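Local coordinates for core protein P7 (Pseudomonas phage phi12, PDB 2Q82) that is a structural protein of the viral core and, as in related cystoviruses, probably assists capsid assembly and RNA packaging, at residues M27-N32 and P58-L63; N84-V89 and H108-V113; D69-F74 and D101-A106; L63-Q68 and Q95-V100. All coordinates share one frame; numbering follows the deposited sequence.

In the fold
From the N terminus, interaction 1 comes first: it closes the loop between residues 27-32 and 58-63 by joining two parallel strands of the five-stranded sheet, before the other contacts open, although interaction 4 starts again at Leu63. The remaining three interlock. Interaction 4 (63-68 with 95-100) and interaction 3 (69-74 with 101-106) cross along the chain and run on from one another, tying the loop and helix that follow strand 59-63 to the loop and helix that follow strand 84-89. Interaction 2 (84-89 with 108-113) crosses both and adds strand 109-111 to the sheet. Strand 25-30 links interactions 1 and 2, while Val28 carries Phe74 and Leu104 of interaction 3.

Interaction 1 (M27-N32 and P58-L63); sequences MVMSHN and PAVAVL
Met27 to Ser30 run alongside Ala59 to Leu63 as neighbouring parallel strands in the five-stranded sheet of an alpha/beta fold, with His31 just beyond the strand adding the last bond; the contact illustrates how such a pair combines a backbone ladder with two differently used faces. The ladder comes first. Met27 O accepts from Ala61 N at 2.8 Å, and Ala61 O takes Met29 N at 2.8 Å. The zigzag continues with Leu63 N to Met29 O and His31 N to Leu63 O, again 2.8 Å each, all four with nearly straight N-H groups. At Met27 itself the pairing weakens: its N reaches Ala59 O only weakly, at 3.4 Å. CA-H groups of Val28, Ser30, Val60 and Val62 add softer contacts to carbonyls of the ladder.

Apolar contacts divide between the faces. Val28, Ala61 and Leu63 share one with Ser30, and there Phe74 of helix 68-76 covers Val28 and Leu63. Met27 and Met29 (both selenomethionine), Val60 and Val62 share the other. Here the two methyls of Val60 part company: CG2 meets Met27 CG at 3.9 Å, whereas CG1, anti to the backbone N (chi1 173°), meets Met29 CB at 3.8 Å.

Polar side chains gather at the end of strand 25-30. Ser30 OG is bonded to both Asp101 OD1 and Ser97 N. The His31 ring is gripped at both nitrogens, NE2 by Asp34 O and ND1 by Gln95 N, which limits its rotation. It lies side by side with Val62, whose CG1 sits 3.8 Å from His31 CB and close to the ring plane, at the edge.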
loop_
_atom_site.group_PDB
_atom_site.type_symbol
_atom_site.label_atom_id
_atom_site.label_comp_id
_atom_site.label_asym_id
_atom_site.label_seq_id
_atom_site.Cartn_x
_atom_site.Cartn_y
_atom_site.Cartn_z
HETATM N N MSE A 27 -5.041 12.465 -0.680
HETATM C CA MSE A 27 -6.366 12.775 -0.166
HETATM C C MSE A 27 -7.230 11.583 -0.398
HETATM O O MSE A 27 -7.185 10.929 -1.435
HETATM C CB MSE A 27 -7.124 13.896 -0.849
HETATM C CG MSE A 27 -6.377 14.976 -1.482
HETATM SE SE MSE A 27 -5.866 16.247 -0.200
HETATM C CE MSE A 27 -4.168 15.429 -0.090
ATOM N N VAL A 28 -8.098 11.401 0.579
ATOM C CA VAL A 28 -9.013 10.311 0.619
ATOM C C VAL A 28 -10.432 10.798 0.768
ATOM O O VAL A 28 -10.764 11.525 1.697
ATOM C CB VAL A 28 -8.633 9.431 1.762
ATOM C CG1 VAL A 28 -9.763 8.558 2.138
ATOM C CG2 VAL A 28 -7.426 8.633 1.373
HETATM N N MSE A 29 -11.282 10.346 -0.140
HETATM C CA MSE A 29 -12.660 10.786 -0.140
HETATM C C MSE A 29 -13.715 9.681 -0.014
HETATM O O MSE A 29 -13.783 8.790 -0.854
HETATM C CB MSE A 29 -12.894 11.585 -1.424
HETATM C CG MSE A 29 -14.322 11.947 -1.706
HETATM SE SE MSE A 29 -14.592 12.550 -3.552
HETATM C CE MSE A 29 -16.499 12.929 -3.367
ATOM N N SER A 30 -14.535 9.762 1.037
ATOM C CA SER A 30 -15.609 8.800 1.253
ATOM C C SER A 30 -16.729 9.130 0.285
ATOM O O SER A 30 -17.313 10.217 0.348
ATOM C CB SER A 30 -16.151 8.881 2.665
ATOM O OG SER A 30 -17.261 8.010 2.809
ATOM N N HIS A 31 -17.057 8.179 -0.583
ATOM C CA HIS A 31 -18.064 8.446 -1.589
ATOM C C HIS A 31 -18.480 7.227 -2.410
ATOM O O HIS A 31 -17.635 6.471 -2.882
ATOM C CB HIS A 31 -17.506 9.521 -2.514
ATOM C CG HIS A 31 -18.359 9.822 -3.699
ATOM N ND1 HIS A 31 -19.512 10.588 -3.615
ATOM C CD2 HIS A 31 -18.227 9.502 -5.001
ATOM C CE1 HIS A 31 -20.035 10.720 -4.811
ATOM N NE2 HIS A 31 -19.276 10.066 -5.682
ATOM N N ASN A 32 -19.790 7.055 -2.564
ATOM C CA ASN A 32 -20.359 5.971 -3.365
ATOM C C ASN A 32 -20.983 6.638 -4.561
ATOM O O ASN A 32 -21.655 7.652 -4.407
ATOM C CB ASN A 32 -21.478 5.248 -2.630
ATOM C CG ASN A 32 -20.970 4.329 -1.569
ATOM O OD1 ASN A 32 -20.099 3.504 -1.823
ATOM N ND2 ASN A 32 -21.514 4.452 -0.372
ATOM N N PRO A 58 -0.834 15.269 -7.718
ATOM C CA PRO A 58 -1.941 15.357 -6.750
ATOM C C PRO A 58 -3.106 14.467 -7.045
ATOM O O PRO A 58 -3.681 14.519 -8.128
ATOM C CB PRO A 58 -2.310 16.815 -6.773
ATOM C CG PRO A 58 -1.782 17.274 -7.993
ATOM C CD PRO A 58 -0.460 16.637 -8.063
ATOM N N ALA A 59 -3.527 13.729 -6.034
ATOM C CA ALA A 59 -4.571 12.765 -6.239
ATOM C C ALA A 59 -5.602 12.698 -5.180
ATOM O O ALA A 59 -5.327 13.021 -4.033
ATOM C CB ALA A 59 -3.897 11.425 -6.274
ATOM N N VAL A 60 -6.800 12.285 -5.574
ATOM C CA VAL A 60 -7.885 12.073 -4.628
ATOM C C VAL A 60 -8.306 10.623 -4.861
ATOM O O VAL A 60 -8.737 10.260 -5.950
ATOM C CB VAL A 60 -9.095 12.968 -4.866
ATOM C CG1 VAL A 60 -10.234 12.550 -3.942
ATOM C CG2 VAL A 60 -8.719 14.413 -4.599
ATOM N N ALA A 61 -8.127 9.789 -3.843
ATOM C CA ALA A 61 -8.528 8.400 -3.930
ATOM C C ALA A 61 -9.934 8.363 -3.360
ATOM O O ALA A 61 -10.170 8.816 -2.241
ATOM C CB ALA A 61 -7.610 7.522 -3.106
ATOM N N VAL A 62 -10.861 7.826 -4.149
ATOM C CA VAL A 62 -12.255 7.738 -3.765
ATOM C C VAL A 62 -12.594 6.360 -3.236
ATOM O O VAL A 62 -12.429 5.355 -3.930
ATOM C CB VAL A 62 -13.164 8.050 -4.954
ATOM C CG1 VAL A 62 -14.616 8.107 -4.503
ATOM C CG2 VAL A 62 -12.744 9.364 -5.583
ATOM N N LEU A 63 -13.085 6.339 -2.005
ATOM C CA LEU A 63 -13.452 5.104 -1.360
ATOM C C LEU A 63 -14.914 4.983 -1.043
ATOM O O LEU A 63 -15.496 5.852 -0.412
ATOM C CB LEU A 63 -12.679 4.974 -0.035
ATOM C CG LEU A 63 -11.234 4.469 -0.162
ATOM C CD1 LEU A 63 -10.436 5.415 -0.917
ATOM C CD2 LEU A 63 -10.629 4.281 1.172
#

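Interaction 2 (N84-V89 and H108-V113); sequences NIIRVV and HEVSMV
Arg87 and Glu109 are brought alongside each other by complementary torsions. Arg87 CG is anti to the backbone N (chi1 176°), and its chain stays extended as far as NE; Glu109 CG is instead anti to its carbonyl carbon (chi1 -60°), beside the backbone N. The two side chains lie side by side, pointing the same way, and Glu109 CG rests over the centre of the guanidinium, 3.6 Å from Arg87 CZ. Their charged ends meet less directly. Arg87 NH2 and Glu109 OE2 form a long salt bridge of 3.6 Å in which the oxygen stands well out of the guanidinium plane, an attraction of charges with no N-H aimed at it. Arg87 NH1 has a directed bond of its own, to Leu107 O.

Val89 lies across the same glutamate at about a right angle, its CG1 3.4 Å from Glu109 OE1, so the aliphatic branch flanks the carboxylate. On the other face of the sheet Ile86 CG2 meets Val110 CB at 4.1 Å, and Val88 CG1 meets the selenium of Met112, a selenomethionine, at 4.1 Å; the same side chain also touches Ile38 and Phe41.

Three backbone bonds fasten the edge: Val110 N to Arg87 O, Val89 N to Val110 O, and Met112 N to Val89 O, the last 2.8 Å long and almost straight at 177°. It joins the strand directly to the first turn of helix 112-127, where Ser111 is the N-cap and its OG weakly accepts from Val113 N. The contact closes the beta-alpha-beta unit of strand 84-89, helix 98-103 and strand 109-111, two adjacent parallel strands joined through a helix.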
loop_
_atom_site.group_PDB
_atom_site.type_symbol
_atom_site.label_atom_id
_atom_site.label_comp_id
_atom_site.label_asym_id
_atom_site.label_seq_id
_atom_site.Cartn_x
_atom_site.Cartn_y
_atom_site.Cartn_z
ATOM N N ASN A 84 1.088 10.092 4.198
ATOM C CA ASN A 84 0.098 10.791 4.984
ATOM C C ASN A 84 -1.245 10.769 4.272
ATOM O O ASN A 84 -1.318 10.968 3.086
ATOM C CB ASN A 84 0.490 12.241 5.191
ATOM C CG ASN A 84 -0.290 12.873 6.305
ATOM O OD1 ASN A 84 -0.775 14.001 6.190
ATOM N ND2 ASN A 84 -0.424 12.144 7.400
ATOM N N ILE A 85 -2.302 10.547 5.049
ATOM C CA ILE A 85 -3.638 10.502 4.495
ATOM C C ILE A 85 -4.427 11.662 5.033
ATOM O O ILE A 85 -4.427 11.949 6.215
ATOM C CB ILE A 85 -4.353 9.235 4.920
ATOM C CG1 ILE A 85 -3.595 8.033 4.387
ATOM C CG2 ILE A 85 -5.792 9.250 4.448
ATOM C CD1 ILE A 85 -2.544 7.611 5.259
ATOM N N ILE A 86 -5.127 12.334 4.123
ATOM C CA ILE A 86 -5.932 13.455 4.510
ATOM C C ILE A 86 -7.348 13.122 4.096
ATOM O O ILE A 86 -7.613 12.905 2.913
ATOM C CB ILE A 86 -5.490 14.709 3.767
ATOM C CG1 ILE A 86 -4.138 15.195 4.296
ATOM C CG2 ILE A 86 -6.543 15.760 3.902
ATOM C CD1 ILE A 86 -3.440 16.216 3.406
ATOM N N ARG A 87 -8.262 13.097 5.054
ATOM C CA ARG A 87 -9.644 12.786 4.748
ATOM C C ARG A 87 -10.374 14.040 4.294
ATOM O O ARG A 87 -10.435 15.022 5.030
ATOM C CB ARG A 87 -10.309 12.227 5.980
ATOM C CG ARG A 87 -11.763 11.960 5.822
ATOM C CD ARG A 87 -12.274 11.436 7.128
ATOM N NE ARG A 87 -13.719 11.352 7.124
ATOM C CZ ARG A 87 -14.452 11.184 8.215
ATOM N NH1 ARG A 87 -13.875 11.081 9.402
ATOM N NH2 ARG A 87 -15.769 11.130 8.115
ATOM N N VAL A 88 -10.935 14.013 3.090
ATOM C CA VAL A 88 -11.620 15.199 2.612
ATOM C C VAL A 88 -13.123 15.129 2.509
ATOM O O VAL A 88 -13.717 14.106 2.167
ATOM C CB VAL A 88 -11.085 15.669 1.253
ATOM C CG1 VAL A 88 -9.619 15.982 1.368
ATOM C CG2 VAL A 88 -11.336 14.617 0.190
ATOM N N VAL A 89 -13.722 16.268 2.804
ATOM C CA VAL A 89 -15.151 16.416 2.750
ATOM C C VAL A 89 -15.520 17.692 2.020
ATOM O O VAL A 89 -14.667 18.467 1.613
ATOM C CB VAL A 89 -15.762 16.456 4.150
ATOM C CG1 VAL A 89 -15.599 15.100 4.810
ATOM C CG2 VAL A 89 -15.106 17.552 4.984
ATOM N N HIS A 108 -9.212 13.416 10.909
ATOM C CA HIS A 108 -9.828 14.726 10.943
ATOM C C HIS A 108 -10.298 15.114 9.540
ATOM O O HIS A 108 -9.523 15.090 8.590
ATOM C CB HIS A 108 -8.784 15.705 11.463
ATOM C CG HIS A 108 -9.303 17.069 11.752
ATOM N ND1 HIS A 108 -8.612 17.964 12.552
ATOM C CD2 HIS A 108 -10.407 17.732 11.334
ATOM C CE1 HIS A 108 -9.265 19.101 12.610
ATOM N NE2 HIS A 108 -10.365 18.989 11.876
ATOM N N GLU A 109 -11.580 15.452 9.431
ATOM C CA GLU A 109 -12.190 15.852 8.169
ATOM C C GLU A 109 -11.644 17.189 7.717
ATOM O O GLU A 109 -11.659 18.155 8.472
ATOM C CB GLU A 109 -13.696 16.007 8.321
ATOM C CG GLU A 109 -14.418 14.765 8.753
ATOM C CD GLU A 109 -15.917 14.963 8.809
ATOM O OE1 GLU A 109 -16.444 15.749 7.993
ATOM O OE2 GLU A 109 -16.568 14.320 9.655
ATOM N N VAL A 110 -11.189 17.258 6.477
ATOM C CA VAL A 110 -10.670 18.501 5.970
ATOM C C VAL A 110 -11.534 18.918 4.801
ATOM O O VAL A 110 -11.899 18.091 3.973
ATOM C CB VAL A 110 -9.238 18.329 5.537
ATOM C CG1 VAL A 110 -8.777 19.533 4.763
ATOM C CG2 VAL A 110 -8.380 18.112 6.764
ATOM N N SER A 111 -11.874 20.197 4.735
ATOM C CA SER A 111 -12.722 20.641 3.646
ATOM C C SER A 111 -11.968 20.818 2.346
ATOM O O SER A 111 -10.985 21.548 2.260
ATOM C CB SER A 111 -13.458 21.930 3.998
ATOM O OG SER A 111 -14.088 22.464 2.852
HETATM N N MSE A 112 -12.449 20.129 1.321
HETATM C CA MSE A 112 -11.820 20.203 0.021
HETATM C C MSE A 112 -11.877 21.619 -0.538
HETATM O O MSE A 112 -11.033 22.016 -1.324
HETATM C CB MSE A 112 -12.504 19.272 -0.958
HETATM C CG MSE A 112 -11.782 19.193 -2.293
HETATM SE SE MSE A 112 -10.232 17.999 -2.156
HETATM C CE MSE A 112 -8.910 18.842 -3.335
ATOM N N VAL A 113 -12.893 22.368 -0.135
ATOM C CA VAL A 113 -13.043 23.739 -0.597
ATOM C C VAL A 113 -11.854 24.581 -0.102
ATOM O O VAL A 113 -11.298 25.396 -0.829
ATOM C CB VAL A 113 -14.341 24.329 -0.094
ATOM C CG1 VAL A 113 -14.396 25.816 -0.398
ATOM C CG2 VAL A 113 -15.506 23.608 -0.747
#

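Interaction 3 (D69-F74 and D101-A106); sequences DLAYVF and DAELGA
Glu103 lies across Tyr72 at about a right angle, its carboxylate turned 59° from the plane of the ring. Glu103 OE1 comes up at the ring edge, in plane, 3.3 Å from Tyr72 CD1, while OE2 lies over the root of the side chain, 3.6 Å from Tyr72 CB. A bend at chi2 (-89°) turns Glu103 CD back against helix 68-76. The edge-on approach sets the carboxylate oxygen against a ring C-H, which would be expected to be weakly favourable.

Behind this polar end the packing is mostly apolar and close. Ala71 directs its methyl at the partner helix, where its CB meets Glu103 CB at 3.7 Å; next to this contact the CA atoms of Tyr72 and Glu103 come within 5.0 Å. Leu104, just beyond the last turn of helix 98-103, reaches over with CD2, which touches the backbone oxygen Ala71 O at 3.5 Å and Phe74 CB at 3.8 Å. The Phe74 ring itself turns away and carries Leu70 CD1 over one face, offset toward the rim. No direct hydrogen bond spans the contact; a water gives one to Glu103 O at 2.8 Å and a weak one to Tyr72 O.

Helix 68-76 also meets the second subunit: Asp69 forms a salt bridge with Arg77 of that chain, whose guanidinium also makes a cation-pi contact with Tyr72. Phe74 and Leu104 both pack on Val28 of strand 25-30, which puts the two helical segments side by side on one face of the sheet, the layering of an alpha/beta fold built from connecting helices over parallel strands.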
loop_
_atom_site.group_PDB
_atom_site.type_symbol
_atom_site.label_atom_id
_atom_site.label_comp_id
_atom_site.label_asym_id
_atom_site.label_seq_id
_atom_site.Cartn_x
_atom_site.Cartn_y
_atom_site.Cartn_z
ATOM N N ASP A 69 -12.052 -2.765 3.407
ATOM C CA ASP A 69 -10.769 -3.108 3.996
ATOM C C ASP A 69 -9.709 -2.021 3.922
ATOM O O ASP A 69 -8.943 -1.826 4.863
ATOM C CB ASP A 69 -10.226 -4.399 3.394
ATOM C CG ASP A 69 -11.101 -5.594 3.713
ATOM O OD1 ASP A 69 -11.643 -5.649 4.834
ATOM O OD2 ASP A 69 -11.237 -6.471 2.842
ATOM N N LEU A 70 -9.659 -1.315 2.808
ATOM C CA LEU A 70 -8.672 -0.276 2.673
ATOM C C LEU A 70 -8.986 0.871 3.640
ATOM O O LEU A 70 -8.087 1.450 4.231
ATOM C CB LEU A 70 -8.648 0.236 1.247
ATOM C CG LEU A 70 -7.680 1.368 0.990
ATOM C CD1 LEU A 70 -6.248 0.946 1.296
ATOM C CD2 LEU A 70 -7.814 1.766 -0.450
ATOM N N ALA A 71 -10.267 1.188 3.783
ATOM C CA ALA A 71 -10.686 2.257 4.672
ATOM C C ALA A 71 -10.265 1.900 6.089
ATOM O O ALA A 71 -9.806 2.738 6.850
ATOM C CB ALA A 71 -12.188 2.434 4.615
ATOM N N TYR A 72 -10.451 0.637 6.436
ATOM C CA TYR A 72 -10.094 0.199 7.752
ATOM C C TYR A 72 -8.600 0.432 8.000
ATOM O O TYR A 72 -8.198 0.944 9.047
ATOM C CB TYR A 72 -10.411 -1.268 7.907
ATOM C CG TYR A 72 -9.981 -1.744 9.240
ATOM C CD1 TYR A 72 -10.792 -1.559 10.351
ATOM C CD2 TYR A 72 -8.726 -2.308 9.409
ATOM C CE1 TYR A 72 -10.363 -1.927 11.600
ATOM C CE2 TYR A 72 -8.282 -2.678 10.651
ATOM C CZ TYR A 72 -9.105 -2.487 11.744
ATOM O OH TYR A 72 -8.684 -2.881 12.978
ATOM N N VAL A 73 -7.787 0.055 7.024
ATOM C CA VAL A 73 -6.352 0.229 7.163
ATOM C C VAL A 73 -5.971 1.703 7.372
ATOM O O VAL A 73 -5.215 2.035 8.278
ATOM C CB VAL A 73 -5.631 -0.322 5.948
ATOM C CG1 VAL A 73 -4.166 0.018 6.016
ATOM C CG2 VAL A 73 -5.821 -1.828 5.896
ATOM N N PHE A 74 -6.498 2.580 6.524
ATOM C CA PHE A 74 -6.209 4.006 6.653
ATOM C C PHE A 74 -6.620 4.523 8.030
ATOM O O PHE A 74 -5.931 5.346 8.637
ATOM C CB PHE A 74 -6.984 4.816 5.616
ATOM C CG PHE A 74 -6.497 4.655 4.204
ATOM C CD1 PHE A 74 -5.225 4.160 3.924
ATOM C CD2 PHE A 74 -7.292 5.097 3.150
ATOM C CE1 PHE A 74 -4.759 4.096 2.603
ATOM C CE2 PHE A 74 -6.843 5.040 1.838
ATOM C CZ PHE A 74 -5.563 4.546 1.560
ATOM N N ASP A 101 -16.807 6.250 6.277
ATOM C CA ASP A 101 -16.722 7.314 7.265
ATOM C C ASP A 101 -16.421 6.771 8.657
ATOM O O ASP A 101 -15.650 7.356 9.405
ATOM C CB ASP A 101 -18.025 8.088 7.345
ATOM C CG ASP A 101 -18.264 8.946 6.129
ATOM O OD1 ASP A 101 -17.370 9.055 5.265
ATOM O OD2 ASP A 101 -19.362 9.518 6.057
ATOM N N ALA A 102 -17.063 5.664 9.006
ATOM C CA ALA A 102 -16.865 5.071 10.313
ATOM C C ALA A 102 -15.442 4.556 10.434
ATOM O O ALA A 102 -14.768 4.758 11.444
ATOM C CB ALA A 102 -17.840 3.935 10.521
ATOM N N GLU A 103 -15.005 3.878 9.384
ATOM C CA GLU A 103 -13.675 3.312 9.334
ATOM C C GLU A 103 -12.599 4.370 9.460
ATOM O O GLU A 103 -11.558 4.130 10.054
ATOM C CB GLU A 103 -13.494 2.580 8.024
ATOM C CG GLU A 103 -14.473 1.474 7.865
ATOM C CD GLU A 103 -13.957 0.200 8.445
ATOM O OE1 GLU A 103 -13.537 0.203 9.622
ATOM O OE2 GLU A 103 -13.964 -0.803 7.710
ATOM N N LEU A 104 -12.851 5.538 8.882
ATOM C CA LEU A 104 -11.885 6.625 8.928
ATOM C C LEU A 104 -12.154 7.598 10.055
ATOM O O LEU A 104 -11.629 8.709 10.040
ATOM C CB LEU A 104 -11.926 7.428 7.641
ATOM C CG LEU A 104 -11.849 6.703 6.305
ATOM C CD1 LEU A 104 -12.106 7.661 5.178
ATOM C CD2 LEU A 104 -10.496 6.087 6.152
ATOM N N GLY A 105 -12.970 7.213 11.023
ATOM C CA GLY A 105 -13.295 8.142 12.091
ATOM C C GLY A 105 -12.165 8.846 12.827
ATOM O O GLY A 105 -12.333 9.965 13.307
ATOM N N ALA A 106 -11.012 8.208 12.937
ATOM C CA ALA A 106 -9.925 8.837 13.658
ATOM C C ALA A 106 -9.232 9.921 12.847
ATOM O O ALA A 106 -8.373 10.637 13.365
ATOM C CB ALA A 106 -8.922 7.792 14.112
HETATM O O HOH W 1 -10.740 1.751 11.190
#

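Interaction 4 (L63-Q68 and Q95-V100); sequences LGDDAQ and QPSALV
Asp65 and Ser97 meet through a short hydrogen bond, Ser97 OG giving its proton to Asp65 OD1 at 2.7 Å from above the carboxylate plane, 38° out of it. The same hydroxyl oxygen is used twice. With OG anti to its own backbone N (chi1 153°), Ser97 also accepts from Val100 N at 3.0 Å, along an almost straight N-H. Ser97 is thus the N-cap of helix 98-103, and Asp65, by taking the hydroxyl proton, probably fixes the rotation of the capping OG. The carboxylate would also be expected to interact favourably with the positive end of the helix dipole.

Tight packing continues inward from this pair. Val100 CG2 lies 3.3 Å from the backbone oxygen Gly64 O, while CG1 meets the side chain of Leu63 at CB, 4.1 Å away. The contact joins two strand-to-helix loops at the carboxyl ends of the parallel strands 59-63 and 84-89, as in other parallel alpha/beta folds. Asn32, from the loop after the intervening strand 25-30, binds Asp65 N through OD1.

The outer side is looser. Leu99 crosses Gln68 obliquely, its CD2 meeting Gln68 CB at 3.6 Å while the extended glutamine chain continues past it. Between these two the touching groups are a methyl and methylenes. Nearby a water replaces direct contact: it donates to Asp65 OD2 at 3.0 Å and accepts from Leu99 N at 3.2 Å, so the first turn of the helix is joined to the aspartate through solvent.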
loop_
_atom_site.group_PDB
_atom_site.type_symbol
_atom_site.label_atom_id
_atom_site.label_comp_id
_atom_site.label_asym_id
_atom_site.label_seq_id
_atom_site.Cartn_x
_atom_site.Cartn_y
_atom_site.Cartn_z
ATOM N N LEU A 63 -13.085 6.339 -2.005
ATOM C CA LEU A 63 -13.452 5.104 -1.360
ATOM C C LEU A 63 -14.914 4.983 -1.043
ATOM O O LEU A 63 -15.496 5.852 -0.412
ATOM C CB LEU A 63 -12.679 4.974 -0.035
ATOM C CG LEU A 63 -11.234 4.469 -0.162
ATOM C CD1 LEU A 63 -10.436 5.415 -0.917
ATOM C CD2 LEU A 63 -10.629 4.281 1.172
ATOM N N GLY A 64 -15.514 3.899 -1.505
ATOM C CA GLY A 64 -16.911 3.640 -1.198
ATOM C C GLY A 64 -17.020 2.343 -0.414
ATOM O O GLY A 64 -16.034 1.782 0.071
ATOM N N ASP A 65 -18.240 1.851 -0.288
ATOM C CA ASP A 65 -18.488 0.629 0.438
ATOM C C ASP A 65 -17.627 -0.513 0.010
ATOM O O ASP A 65 -17.317 -1.370 0.817
ATOM C CB ASP A 65 -19.930 0.236 0.248
ATOM C CG ASP A 65 -20.840 1.034 1.116
ATOM O OD1 ASP A 65 -20.635 2.229 1.321
ATOM O OD2 ASP A 65 -21.808 0.476 1.614
ATOM N N ASP A 66 -17.226 -0.549 -1.253
ATOM C CA ASP A 66 -16.423 -1.658 -1.710
ATOM C C ASP A 66 -14.977 -1.573 -1.250
ATOM O O ASP A 66 -14.195 -2.476 -1.508
ATOM C CB ASP A 66 -16.526 -1.775 -3.233
ATOM C CG ASP A 66 -15.955 -0.572 -3.967
ATOM O OD1 ASP A 66 -15.900 0.528 -3.381
ATOM O OD2 ASP A 66 -15.586 -0.746 -5.142
ATOM N N ALA A 67 -14.629 -0.501 -0.544
ATOM C CA ALA A 67 -13.259 -0.327 -0.062
ATOM C C ALA A 67 -13.177 -0.470 1.448
ATOM O O ALA A 67 -12.327 0.133 2.104
ATOM C CB ALA A 67 -12.725 1.024 -0.482
ATOM N N GLN A 68 -14.083 -1.278 1.972
ATOM C CA GLN A 68 -14.177 -1.566 3.384
ATOM C C GLN A 68 -12.815 -1.860 4.008
ATOM O O GLN A 68 -12.441 -1.255 5.012
ATOM C CB GLN A 68 -15.109 -2.760 3.572
ATOM C CG GLN A 68 -15.190 -3.281 4.976
ATOM C CD GLN A 68 -16.015 -4.550 5.080
ATOM O OE1 GLN A 68 -16.024 -5.205 6.119
ATOM N NE2 GLN A 68 -16.715 -4.904 4.003
ATOM N N GLN A 95 -21.277 11.879 -1.896
ATOM C CA GLN A 95 -22.292 11.021 -1.270
ATOM C C GLN A 95 -21.531 10.019 -0.432
ATOM O O GLN A 95 -21.272 8.897 -0.865
ATOM C CB GLN A 95 -23.086 10.238 -2.291
ATOM C CG GLN A 95 -23.671 11.086 -3.352
ATOM C CD GLN A 95 -24.605 10.306 -4.225
ATOM O OE1 GLN A 95 -24.183 9.455 -5.012
ATOM N NE2 GLN A 95 -25.895 10.575 -4.083
ATOM N N PRO A 96 -21.171 10.418 0.785
ATOM C CA PRO A 96 -20.425 9.597 1.729
ATOM C C PRO A 96 -20.941 8.215 2.028
ATOM O O PRO A 96 -22.147 7.980 2.171
ATOM C CB PRO A 96 -20.412 10.431 2.998
ATOM C CG PRO A 96 -20.551 11.805 2.525
ATOM C CD PRO A 96 -21.513 11.716 1.379
ATOM N N SER A 97 -19.980 7.313 2.169
ATOM C CA SER A 97 -20.253 5.942 2.533
ATOM C C SER A 97 -20.160 5.930 4.041
ATOM O O SER A 97 -19.137 6.305 4.611
ATOM C CB SER A 97 -19.201 5.002 1.969
ATOM O OG SER A 97 -19.101 3.843 2.781
ATOM N N ALA A 98 -21.239 5.508 4.686
ATOM C CA ALA A 98 -21.269 5.452 6.133
ATOM C C ALA A 98 -20.212 4.492 6.661
ATOM O O ALA A 98 -19.640 4.713 7.721
ATOM C CB ALA A 98 -22.634 5.020 6.597
ATOM N N LEU A 99 -19.966 3.423 5.918
ATOM C CA LEU A 99 -18.981 2.439 6.323
ATOM C C LEU A 99 -17.591 3.064 6.304
ATOM O O LEU A 99 -16.847 2.993 7.285
ATOM C CB LEU A 99 -19.028 1.236 5.387
ATOM C CG LEU A 99 -17.948 0.175 5.604
ATOM C CD1 LEU A 99 -18.062 -0.403 6.993
ATOM C CD2 LEU A 99 -18.095 -0.920 4.572
ATOM N N VAL A 100 -17.241 3.685 5.185
ATOM C CA VAL A 100 -15.935 4.319 5.074
ATOM C C VAL A 100 -15.787 5.414 6.128
ATOM O O VAL A 100 -14.766 5.507 6.807
ATOM C CB VAL A 100 -15.726 4.904 3.668
ATOM C CG1 VAL A 100 -14.470 5.760 3.625
ATOM C CG2 VAL A 100 -15.607 3.772 2.662
HETATM O O HOH W 2 -22.212 2.401 3.823
#